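PPR (Rhodospirillum centenum, PDB 1MZU) probably acts as a light-sensing histidine protein kinase of a two-component system, this chain being its N-terminal photoactive yellow protein domain, a PAS-fold module carrying a 4'-hydroxycinnamic acid chromophore. Local coordinates at residues I36-Y47 against P59-F68; C74-R83 against A95-F103. All coordinates share one frame; numbering follows the deposited sequence.

Contact 1: residues I36-Y47 against P59-F68; sequences IQVDGSGVIHRY and PERVIGRNFF. With HC4 (4'-hydroxycinnamic acid), chain D.
Tyr47 and Val62 meet where the outer hairpin of a PAS-fold sheet, strands 34-39 and 44-47, is covered by the helical connection that follows it, and the same tyrosine reaches the chromophore. With CG anti to the backbone N (chi1 -165°), the ring projects toward the chromophore. From CB, which lies near Ile63 CG1, the side chain runs outward: CD2 touches Pro59 CG at the ring edge, 3.9 Å away, while Val62 CG1 sits over one face as a CH-pi contact, 4.0 Å from the Tyr47 ring centroid. At the tip, Tyr47 OH is hydrogen-bonded to HC4 O4' at 2.6 Å, and Ser55 is its second polar partner. A phenylalanine in its place would probably leave the chromophore's phenolic oxygen without this partner, and Ser55 OG without its bond to the tyrosine hydroxyl.

Next along the hairpin, Ile44 CD1 lies between Val62 CG1 (3.6 Å) and the edge of the Phe67 ring. Phe67 also receives Ile36 CD1, which approaches CE1 obliquely.

Backbone bonds fix the register: Ile44 N gives to Arg65 O, nearly straight at 178°, and Ile44 O accepts from Gly64 N. Beyond them Phe67 N bonds to Gly42 O. Asn66 is the N-cap of the helix starting at Phe67: OD1 accepts a bond from Thr69 N and a weak one from Phe68 N, while its ND2 donates to Ser41 O at 2.6 Å, bent to 135° and tilted from the carbonyl plane.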
loop_
_atom_site.group_PDB
_atom_site.type_symbol
_atom_site.label_atom_id
_atom_site.label_comp_id
_atom_site.label_asym_id
_atom_site.label_seq_id
_atom_site.Cartn_x
_atom_site.Cartn_y
_atom_site.Cartn_z
ATOM N N ILE A 36 -2.223 2.531 3.089
ATOM C CA ILE A 36 -0.768 2.655 3.262
ATOM C C ILE A 36 -0.224 3.864 2.498
ATOM O O ILE A 36 -0.523 4.028 1.314
ATOM C CB ILE A 36 -0.002 1.396 2.711
ATOM C CG1 ILE A 36 -0.561 0.112 3.321
ATOM C CG2 ILE A 36 1.505 1.511 3.012
ATOM C CD1 ILE A 36 -0.465 -1.112 2.440
ATOM N N GLN A 37 0.585 4.688 3.170
ATOM C CA GLN A 37 1.228 5.843 2.540
ATOM C C GLN A 37 2.699 5.555 2.387
ATOM O O GLN A 37 3.370 5.203 3.351
ATOM C CB GLN A 37 1.063 7.125 3.355
ATOM C CG GLN A 37 1.508 8.393 2.633
ATOM C CD GLN A 37 1.371 9.636 3.498
ATOM O OE1 GLN A 37 0.500 10.471 3.268
ATOM N NE2 GLN A 37 2.236 9.764 4.493
ATOM N N VAL A 38 3.195 5.742 1.172
ATOM C CA VAL A 38 4.590 5.507 0.844
ATOM C C VAL A 38 5.173 6.720 0.141
ATOM O O VAL A 38 4.437 7.616 -0.267
ATOM C CB VAL A 38 4.776 4.279 -0.114
ATOM C CG1 VAL A 38 4.523 2.958 0.622
ATOM C CG2 VAL A 38 3.841 4.395 -1.335
ATOM N N ASP A 39 6.498 6.764 0.029
ATOM C CA ASP A 39 7.125 7.832 -0.724
ATOM C C ASP A 39 7.512 7.265 -2.081
ATOM O O ASP A 39 7.185 6.104 -2.370
ATOM C CB ASP A 39 8.281 8.536 0.013
ATOM C CG ASP A 39 9.386 7.606 0.460
ATOM O OD1 ASP A 39 9.924 7.869 1.556
ATOM O OD2 ASP A 39 9.765 6.651 -0.268
ATOM N N GLY A 40 8.215 8.063 -2.878
ATOM C CA GLY A 40 8.636 7.662 -4.212
ATOM C C GLY A 40 9.569 6.472 -4.331
ATOM O O GLY A 40 9.602 5.822 -5.377
ATOM N N SER A 41 10.333 6.187 -3.275
ATOM C CA SER A 41 11.244 5.046 -3.292
ATOM C C SER A 41 10.626 3.802 -2.649
ATOM O O SER A 41 11.264 2.743 -2.597
ATOM C CB SER A 41 12.626 5.394 -2.694
ATOM O OG SER A 41 12.560 5.772 -1.330
ATOM N N GLY A 42 9.380 3.939 -2.188
ATOM C CA GLY A 42 8.651 2.830 -1.587
ATOM C C GLY A 42 8.598 2.706 -0.081
ATOM O O GLY A 42 7.977 1.772 0.423
ATOM N N VAL A 43 9.244 3.633 0.628
ATOM C CA VAL A 43 9.298 3.647 2.097
ATOM C C VAL A 43 7.952 4.033 2.736
ATOM O O VAL A 43 7.343 5.024 2.351
ATOM C CB VAL A 43 10.482 4.569 2.588
ATOM C CG1 VAL A 43 10.567 4.652 4.116
ATOM C CG2 VAL A 43 11.810 4.062 2.036
ATOM N N ILE A 44 7.486 3.205 3.673
ATOM C CA ILE A 44 6.226 3.393 4.398
ATOM C C ILE A 44 6.266 4.516 5.444
ATOM O O ILE A 44 7.148 4.560 6.304
ATOM C CB ILE A 44 5.744 2.048 5.041
ATOM C CG1 ILE A 44 5.589 1.000 3.932
ATOM C CG2 ILE A 44 4.404 2.233 5.813
ATOM C CD1 ILE A 44 5.330 -0.396 4.390
ATOM N N HIS A 45 5.299 5.424 5.329
ATOM C CA HIS A 45 5.165 6.552 6.238
ATOM C C HIS A 45 3.929 6.396 7.122
ATOM O O HIS A 45 3.989 6.691 8.316
ATOM C CB HIS A 45 5.204 7.889 5.477
ATOM C CG HIS A 45 6.557 8.222 4.920
ATOM N ND1 HIS A 45 7.479 8.988 5.601
ATOM C CD2 HIS A 45 7.160 7.855 3.766
ATOM C CE1 HIS A 45 8.591 9.072 4.894
ATOM N NE2 HIS A 45 8.424 8.394 3.775
ATOM N N ARG A 46 2.828 5.885 6.558
ATOM C CA ARG A 46 1.599 5.638 7.322
ATOM C C ARG A 46 1.097 4.239 7.020
ATOM O O ARG A 46 1.148 3.792 5.871
ATOM C CB ARG A 46 0.482 6.647 7.008
ATOM C CG ARG A 46 0.782 8.128 7.227
ATOM C CD ARG A 46 1.122 8.494 8.661
ATOM N NE ARG A 46 1.636 9.861 8.687
ATOM C CZ ARG A 46 2.920 10.201 8.785
ATOM N NH1 ARG A 46 3.862 9.275 8.894
ATOM N NH2 ARG A 46 3.268 11.478 8.685
ATOM N N TYR A 47 0.552 3.581 8.043
ATOM C CA TYR A 47 0.047 2.209 7.927
ATOM C C TYR A 47 -1.107 2.055 8.928
ATOM O O TYR A 47 -0.857 2.004 10.142
ATOM C CB TYR A 47 1.203 1.238 8.274
ATOM C CG TYR A 47 1.004 -0.208 7.883
ATOM C CD1 TYR A 47 1.365 -0.662 6.600
ATOM C CD2 TYR A 47 0.460 -1.141 8.791
ATOM C CE1 TYR A 47 1.183 -2.030 6.225
ATOM C CE2 TYR A 47 0.273 -2.493 8.437
ATOM C CZ TYR A 47 0.630 -2.930 7.158
ATOM O OH TYR A 47 0.385 -4.239 6.822
ATOM N N PRO A 59 2.023 -1.991 12.817
ATOM C CA PRO A 59 2.419 -0.722 12.182
ATOM C C PRO A 59 3.772 -0.123 12.558
ATOM O O PRO A 59 4.418 0.471 11.716
ATOM C CB PRO A 59 1.282 0.221 12.580
ATOM C CG PRO A 59 0.118 -0.677 12.607
ATOM C CD PRO A 59 0.648 -1.874 13.347
ATOM N N GLU A 60 4.213 -0.323 13.799
ATOM C CA GLU A 60 5.473 0.256 14.268
ATOM C C GLU A 60 6.802 -0.304 13.753
ATOM O O GLU A 60 7.791 0.424 13.667
ATOM C CB GLU A 60 5.461 0.394 15.793
ATOM C CG GLU A 60 4.493 1.469 16.300
ATOM C CD GLU A 60 3.022 1.036 16.296
ATOM O OE1 GLU A 60 2.210 1.686 15.597
ATOM O OE2 GLU A 60 2.671 0.078 17.022
ATOM N N ARG A 61 6.822 -1.584 13.397
ATOM C CA ARG A 61 8.030 -2.219 12.851
ATOM C C ARG A 61 8.050 -2.122 11.321
ATOM O O ARG A 61 9.102 -2.234 10.689
ATOM C CB ARG A 61 8.145 -3.688 13.307
ATOM C CG ARG A 61 6.912 -4.545 13.052
ATOM C CD ARG A 61 7.064 -5.932 13.682
ATOM N NE ARG A 61 5.858 -6.750 13.507
ATOM C CZ ARG A 61 5.582 -7.489 12.431
ATOM N NH1 ARG A 61 6.424 -7.539 11.405
ATOM N NH2 ARG A 61 4.442 -8.165 12.371
ATOM N N VAL A 62 6.877 -1.845 10.754
ATOM C CA VAL A 62 6.667 -1.718 9.312
ATOM C C VAL A 62 6.948 -0.294 8.779
ATOM O O VAL A 62 7.430 -0.147 7.658
ATOM C CB VAL A 62 5.238 -2.265 8.954
ATOM C CG1 VAL A 62 4.810 -1.903 7.570
ATOM C CG2 VAL A 62 5.248 -3.775 9.059
ATOM N N ILE A 63 6.689 0.734 9.597
ATOM C CA ILE A 63 6.935 2.134 9.221
ATOM C C ILE A 63 8.442 2.416 9.200
ATOM O O ILE A 63 9.159 2.121 10.165
ATOM C CB ILE A 63 6.169 3.132 10.156
ATOM C CG1 ILE A 63 4.661 2.984 9.933
ATOM C CG2 ILE A 63 6.558 4.588 9.856
ATOM C CD1 ILE A 63 3.782 3.599 11.020
ATOM N N GLY A 64 8.902 2.957 8.072
ATOM C CA GLY A 64 10.312 3.251 7.887
ATOM C C GLY A 64 10.958 2.256 6.937
ATOM O O GLY A 64 12.042 2.503 6.410
ATOM N N ARG A 65 10.272 1.139 6.702
ATOM C CA ARG A 65 10.747 0.096 5.800
ATOM C C ARG A 65 10.107 0.225 4.415
ATOM O O ARG A 65 9.046 0.835 4.274
ATOM C CB ARG A 65 10.438 -1.286 6.389
ATOM C CG ARG A 65 11.594 -1.995 7.101
ATOM C CD ARG A 65 12.095 -1.269 8.350
ATOM N NE ARG A 65 12.983 -2.118 9.151
ATOM C CZ ARG A 65 14.286 -2.291 8.931
ATOM N NH1 ARG A 65 14.895 -1.673 7.923
ATOM N NH2 ARG A 65 14.985 -3.098 9.722
ATOM N N ASN A 66 10.764 -0.347 3.407
ATOM C CA ASN A 66 10.279 -0.316 2.028
ATOM C C ASN A 66 9.176 -1.357 1.783
ATOM O O ASN A 66 9.368 -2.551 2.051
ATOM C CB ASN A 66 11.446 -0.529 1.054
ATOM C CG ASN A 66 11.109 -0.127 -0.391
ATOM O OD1 ASN A 66 10.318 -0.783 -1.077
ATOM N ND2 ASN A 66 11.746 0.933 -0.864
ATOM N N PHE A 67 8.038 -0.883 1.263
ATOM C CA PHE A 67 6.867 -1.716 0.954
ATOM C C PHE A 67 7.154 -2.795 -0.088
ATOM O O PHE A 67 6.803 -3.944 0.118
ATOM C CB PHE A 67 5.678 -0.830 0.482
ATOM C CG PHE A 67 4.382 -1.585 0.250
ATOM C CD1 PHE A 67 3.656 -2.122 1.327
ATOM C CD2 PHE A 67 3.891 -1.779 -1.047
ATOM C CE1 PHE A 67 2.450 -2.851 1.116
ATOM C CE2 PHE A 67 2.677 -2.513 -1.284
ATOM C CZ PHE A 67 1.962 -3.046 -0.195
ATOM N N PHE A 68 7.815 -2.419 -1.177
ATOM C CA PHE A 68 8.092 -3.351 -2.270
ATOM C C PHE A 68 9.281 -4.290 -2.122
ATOM O O PHE A 68 9.184 -5.471 -2.476
ATOM C CB PHE A 68 8.165 -2.597 -3.606
ATOM C CG PHE A 68 6.962 -1.738 -3.876
ATOM C CD1 PHE A 68 5.756 -2.316 -4.319
ATOM C CD2 PHE A 68 7.007 -0.350 -3.633
ATOM C CE1 PHE A 68 4.584 -1.524 -4.518
ATOM C CE2 PHE A 68 5.846 0.462 -3.821
ATOM C CZ PHE A 68 4.631 -0.124 -4.264
HETATM C C1 HC4 D . 3.124 -10.001 -0.578
HETATM O O1 HC4 D . 4.320 -10.282 -0.238
HETATM C C2 HC4 D . 2.204 -9.232 0.221
HETATM C C3 HC4 D . 2.479 -8.872 1.470
HETATM C "C1'" HC4 D . 1.766 -7.882 2.225
HETATM C "C2'" HC4 D . 2.201 -7.586 3.595
HETATM C "C3'" HC4 D . 1.571 -6.552 4.324
HETATM C "C4'" HC4 D . 0.566 -5.761 3.697
HETATM C "C5'" HC4 D . 0.151 -6.048 2.372
HETATM C "C6'" HC4 D . 0.767 -7.077 1.660
HETATM O "O4'" HC4 D . -0.036 -4.785 4.342
#

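Contact 2: residues C74-R83 against A95-F103; sequences CTNIPAFSGR and ARFDFVFDF. With HC4 (4'-hydroxycinnamic acid), chain D.
Cys74 SG and Phe101 CD1 come within 3.9 Å beside the thioester that ties the chromophore to the protein, SG being bonded to HC4 C1 at 1.8 Å. The chromophore's carbonyl oxygen, HC4 O1, accepts a hydrogen bond from Cys74 N at 2.9 Å. The chromophore's phenol ring turns its C5'-C6' edge toward one face of Phe101, with C6' over the centre of that ring, and Phe103, whose ring is poorly ordered, turns an edge toward HC4 C1'.

Behind this first shell stands Thr75, whose CG2 touches Phe101 CE1 while OG1 is hydrogen-bonded to Ala72 O. Phe80 CE2 reaches Phe101 CE1, at 4.0 Å, and carries the packing on into an aromatic cluster. In it two T-shaped pairs run in succession: Phe97 points its edge at a face of Phe80, planes at 85°, and Phe80 sets its own edge on Phe99, with CD2 over the centre of that ring. Thr75 CB covers the Phe80 face opposite Phe97, and the ring lies between those two residues. Around the rim of Phe99 come Ile77 CD1, 3.6 Å from CE1, and the carbonyl oxygen of Cys74.

Farthest from the chromophore, Arg83 ends the row. Extended from CG to NE, it lays its guanidinium flat on Phe97, planes 11° apart, in an offset stack; NH1 also makes a weak bond, 3.3 Å, to Ala79 O. Chain 74-83, with the start of helix 78-89, is thus joined to edge strand 94-102, the axes of 78-83 and 95-102 approaching to 10.2 Å. The chemistry implies a chromophore tethered at its acyl end, bordered along its tail and near ring carbons by Phe101 and Phe103, and held at its phenol oxygen by Tyr47 and Glu51; a shape change would probably press first on Phe101.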
loop_
_atom_site.group_PDB
_atom_site.type_symbol
_atom_site.label_atom_id
_atom_site.label_comp_id
_atom_site.label_asym_id
_atom_site.label_seq_id
_atom_site.Cartn_x
_atom_site.Cartn_y
_atom_site.Cartn_z
ATOM N N CYS A 74 5.798 -9.843 -2.699
ATOM C CA CYS A 74 4.871 -10.415 -3.696
ATOM C C CYS A 74 4.297 -9.369 -4.656
ATOM O O CYS A 74 3.714 -9.711 -5.684
ATOM C CB CYS A 74 3.803 -11.288 -3.033
ATOM S SG CYS A 74 2.461 -10.374 -2.172
ATOM N N THR A 75 4.431 -8.099 -4.277
ATOM C CA THR A 75 3.962 -6.982 -5.089
ATOM C C THR A 75 5.037 -6.512 -6.085
ATOM O O THR A 75 4.756 -5.677 -6.940
ATOM C CB THR A 75 3.574 -5.763 -4.212
ATOM O OG1 THR A 75 4.745 -5.185 -3.616
ATOM C CG2 THR A 75 2.578 -6.162 -3.126
ATOM N N ASN A 76 6.248 -7.070 -5.989
ATOM C CA ASN A 76 7.370 -6.676 -6.852
ATOM C C ASN A 76 7.367 -7.215 -8.297
ATOM O O ASN A 76 8.401 -7.609 -8.846
ATOM C CB ASN A 76 8.710 -6.944 -6.138
ATOM C CG ASN A 76 9.735 -5.840 -6.358
ATOM O OD1 ASN A 76 10.938 -6.103 -6.401
ATOM N ND2 ASN A 76 9.271 -4.607 -6.487
ATOM N N ILE A 77 6.180 -7.204 -8.901
ATOM C CA ILE A 77 5.947 -7.649 -10.277
ATOM C C ILE A 77 5.476 -6.419 -11.100
ATOM O O ILE A 77 5.187 -5.371 -10.506
ATOM C CB ILE A 77 4.876 -8.809 -10.317
ATOM C CG1 ILE A 77 3.587 -8.427 -9.574
ATOM C CG2 ILE A 77 5.483 -10.111 -9.801
ATOM C CD1 ILE A 77 2.427 -9.362 -9.887
ATOM N N PRO A 78 5.466 -6.494 -12.466
ATOM C CA PRO A 78 5.013 -5.329 -13.243
ATOM C C PRO A 78 3.560 -4.882 -13.033
ATOM O O PRO A 78 3.247 -3.707 -13.216
ATOM C CB PRO A 78 5.257 -5.767 -14.682
ATOM C CG PRO A 78 6.495 -6.556 -14.557
ATOM C CD PRO A 78 6.194 -7.421 -13.363
ATOM N N ALA A 79 2.701 -5.802 -12.593
ATOM C CA ALA A 79 1.290 -5.495 -12.346
ATOM C C ALA A 79 1.069 -4.611 -11.117
ATOM O O ALA A 79 0.051 -3.935 -11.025
ATOM C CB ALA A 79 0.485 -6.785 -12.201
ATOM N N PHE A 80 2.025 -4.610 -10.189
ATOM C CA PHE A 80 1.907 -3.808 -8.970
ATOM C C PHE A 80 3.025 -2.771 -8.821
ATOM O O PHE A 80 2.732 -1.581 -8.879
ATOM C CB PHE A 80 1.815 -4.724 -7.726
ATOM C CG PHE A 80 1.067 -4.124 -6.522
ATOM C CD1 PHE A 80 1.345 -2.824 -6.025
ATOM C CD2 PHE A 80 0.149 -4.918 -5.816
ATOM C CE1 PHE A 80 0.727 -2.330 -4.835
ATOM C CE2 PHE A 80 -0.480 -4.441 -4.622
ATOM C CZ PHE A 80 -0.182 -3.138 -4.133
ATOM N N SER A 81 4.273 -3.204 -8.591
ATOM C CA SER A 81 5.396 -2.265 -8.412
ATOM C C SER A 81 5.754 -1.527 -9.677
ATOM O O SER A 81 6.154 -0.366 -9.620
ATOM C CB SER A 81 6.655 -2.941 -7.829
ATOM O OG SER A 81 7.249 -3.846 -8.739
ATOM N N GLY A 82 5.561 -2.197 -10.819
ATOM C CA GLY A 82 5.828 -1.595 -12.122
ATOM C C GLY A 82 4.850 -0.451 -12.349
ATOM O O GLY A 82 5.254 0.631 -12.767
ATOM N N ARG A 83 3.583 -0.680 -11.987
ATOM C CA ARG A 83 2.509 0.323 -12.094
ATOM C C ARG A 83 2.799 1.516 -11.175
ATOM O O ARG A 83 2.534 2.664 -11.533
ATOM C CB ARG A 83 1.168 -0.297 -11.717
ATOM C CG ARG A 83 0.177 -0.346 -12.851
ATOM C CD ARG A 83 -0.947 -1.272 -12.515
ATOM N NE ARG A 83 -1.989 -1.332 -13.529
ATOM C CZ ARG A 83 -2.723 -2.416 -13.773
ATOM N NH1 ARG A 83 -2.515 -3.544 -13.093
ATOM N NH2 ARG A 83 -3.727 -2.352 -14.634
ATOM N N ALA A 95 -4.227 4.066 -10.487
ATOM C CA ALA A 95 -4.427 2.689 -10.906
ATOM C C ALA A 95 -5.461 1.991 -10.048
ATOM O O ALA A 95 -5.587 2.271 -8.852
ATOM C CB ALA A 95 -3.107 1.931 -10.860
ATOM N N ARG A 96 -6.174 1.058 -10.675
ATOM C CA ARG A 96 -7.209 0.251 -10.037
ATOM C C ARG A 96 -7.081 -1.120 -10.691
ATOM O O ARG A 96 -7.123 -1.228 -11.928
ATOM C CB ARG A 96 -8.591 0.863 -10.299
ATOM C CG ARG A 96 -9.770 0.164 -9.595
ATOM C CD ARG A 96 -11.072 0.975 -9.669
ATOM N NE ARG A 96 -11.457 1.341 -11.037
ATOM C CZ ARG A 96 -11.666 2.589 -11.461
ATOM N NH1 ARG A 96 -11.537 3.616 -10.629
ATOM N NH2 ARG A 96 -11.953 2.819 -12.737
ATOM N N PHE A 97 -6.855 -2.150 -9.869
ATOM C CA PHE A 97 -6.695 -3.526 -10.367
ATOM C C PHE A 97 -6.948 -4.571 -9.289
ATOM O O PHE A 97 -6.823 -4.280 -8.103
ATOM C CB PHE A 97 -5.286 -3.742 -10.981
ATOM C CG PHE A 97 -4.137 -3.418 -10.041
ATOM C CD1 PHE A 97 -3.707 -2.085 -9.869
ATOM C CD2 PHE A 97 -3.465 -4.442 -9.343
ATOM C CE1 PHE A 97 -2.621 -1.770 -9.017
ATOM C CE2 PHE A 97 -2.378 -4.145 -8.487
ATOM C CZ PHE A 97 -1.954 -2.805 -8.326
ATOM N N ASP A 98 -7.279 -5.789 -9.722
ATOM C CA ASP A 98 -7.519 -6.907 -8.809
ATOM C C ASP A 98 -6.181 -7.591 -8.517
ATOM O O ASP A 98 -5.299 -7.637 -9.378
ATOM C CB ASP A 98 -8.530 -7.905 -9.403
ATOM C CG ASP A 98 -9.960 -7.344 -9.462
ATOM O OD1 ASP A 98 -10.238 -6.301 -8.824
ATOM O OD2 ASP A 98 -10.814 -7.940 -10.157
ATOM N N PHE A 99 -6.020 -8.078 -7.290
ATOM C CA PHE A 99 -4.780 -8.721 -6.858
ATOM C C PHE A 99 -5.052 -9.757 -5.778
ATOM O O PHE A 99 -6.118 -9.764 -5.163
ATOM C CB PHE A 99 -3.819 -7.651 -6.301
ATOM C CG PHE A 99 -2.367 -7.991 -6.470
ATOM C CD1 PHE A 99 -1.773 -7.925 -7.737
ATOM C CD2 PHE A 99 -1.596 -8.427 -5.372
ATOM C CE1 PHE A 99 -0.426 -8.292 -7.920
ATOM C CE2 PHE A 99 -0.244 -8.802 -5.534
ATOM C CZ PHE A 99 0.345 -8.734 -6.812
ATOM N N VAL A 100 -4.067 -10.621 -5.552
ATOM C CA VAL A 100 -4.157 -11.669 -4.544
ATOM C C VAL A 100 -2.861 -11.675 -3.717
ATOM O O VAL A 100 -1.757 -11.720 -4.271
ATOM C CB VAL A 100 -4.502 -13.070 -5.193
ATOM C CG1 VAL A 100 -3.387 -13.580 -6.114
ATOM C CG2 VAL A 100 -4.837 -14.097 -4.130
ATOM N N PHE A 101 -3.014 -11.509 -2.405
ATOM C CA PHE A 101 -1.898 -11.502 -1.465
ATOM C C PHE A 101 -1.569 -12.914 -0.979
ATOM O O PHE A 101 -2.414 -13.587 -0.367
ATOM C CB PHE A 101 -2.193 -10.571 -0.283
ATOM C CG PHE A 101 -1.980 -9.111 -0.585
ATOM C CD1 PHE A 101 -1.036 -8.712 -1.552
ATOM C CD2 PHE A 101 -2.721 -8.119 0.093
ATOM C CE1 PHE A 101 -0.824 -7.346 -1.854
ATOM C CE2 PHE A 101 -2.520 -6.738 -0.198
ATOM C CZ PHE A 101 -1.562 -6.357 -1.184
ATOM N N ASP A 102 -0.340 -13.353 -1.272
ATOM C CA ASP A 102 0.158 -14.688 -0.914
ATOM C C ASP A 102 0.808 -14.746 0.473
ATOM O O ASP A 102 2.044 -14.725 0.612
ATOM C CB ASP A 102 1.139 -15.188 -1.986
ATOM C CG ASP A 102 1.319 -16.695 -1.963
ATOM O OD1 ASP A 102 0.292 -17.421 -1.993
ATOM O OD2 ASP A 102 2.484 -17.150 -1.922
ATOM N N PHE A 103 -0.046 -14.851 1.489
ATOM C CA PHE A 103 0.385 -14.928 2.882
ATOM C C PHE A 103 0.780 -16.351 3.255
ATOM O O PHE A 103 0.672 -17.258 2.433
ATOM C CB PHE A 103 -0.727 -14.413 3.807
ATOM C CG PHE A 103 -1.010 -12.935 3.669
ATOM C CD1 PHE A 103 -2.267 -12.406 4.032
ATOM C CD2 PHE A 103 -0.018 -12.051 3.195
ATOM C CE1 PHE A 103 -2.531 -11.003 3.923
ATOM C CE2 PHE A 103 -0.262 -10.667 3.083
ATOM C CZ PHE A 103 -1.516 -10.133 3.445
HETATM C C1 HC4 D . 3.124 -10.001 -0.578
HETATM O O1 HC4 D . 4.320 -10.282 -0.238
HETATM C C2 HC4 D . 2.204 -9.232 0.221
HETATM C C3 HC4 D . 2.479 -8.872 1.470
HETATM C "C1'" HC4 D . 1.766 -7.882 2.225
HETATM C "C2'" HC4 D . 2.201 -7.586 3.595
HETATM C "C3'" HC4 D . 1.571 -6.552 4.324
HETATM C "C4'" HC4 D . 0.566 -5.761 3.697
HETATM C "C5'" HC4 D . 0.151 -6.048 2.372
HETATM C "C6'" HC4 D . 0.767 -7.077 1.660
HETATM O "O4'" HC4 D . -0.036 -4.785 4.342
#

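In the fold
Contact 1 closes before contact 2 opens along the chain, and the two lie on opposite sides of the domain's centre, about 16 Å apart between their centres. Both reach the same five-stranded antiparallel sheet, at its two outermost strands: 44-47 belongs to contact 1 and 94-102 to contact 2. Phe68 of helix 67-71 brings them together, packing on the turn at Thr75 and Asn76 and on Phe80 and Ser81 of helix 78-89, the next helix in sequence; its CE1 is 3.8 Å from Phe80 CD1. The chromophore spans both, its phenolic end at contact 1 and its thioester at contact 2, and a change in its shape may therefore bear on both contacts.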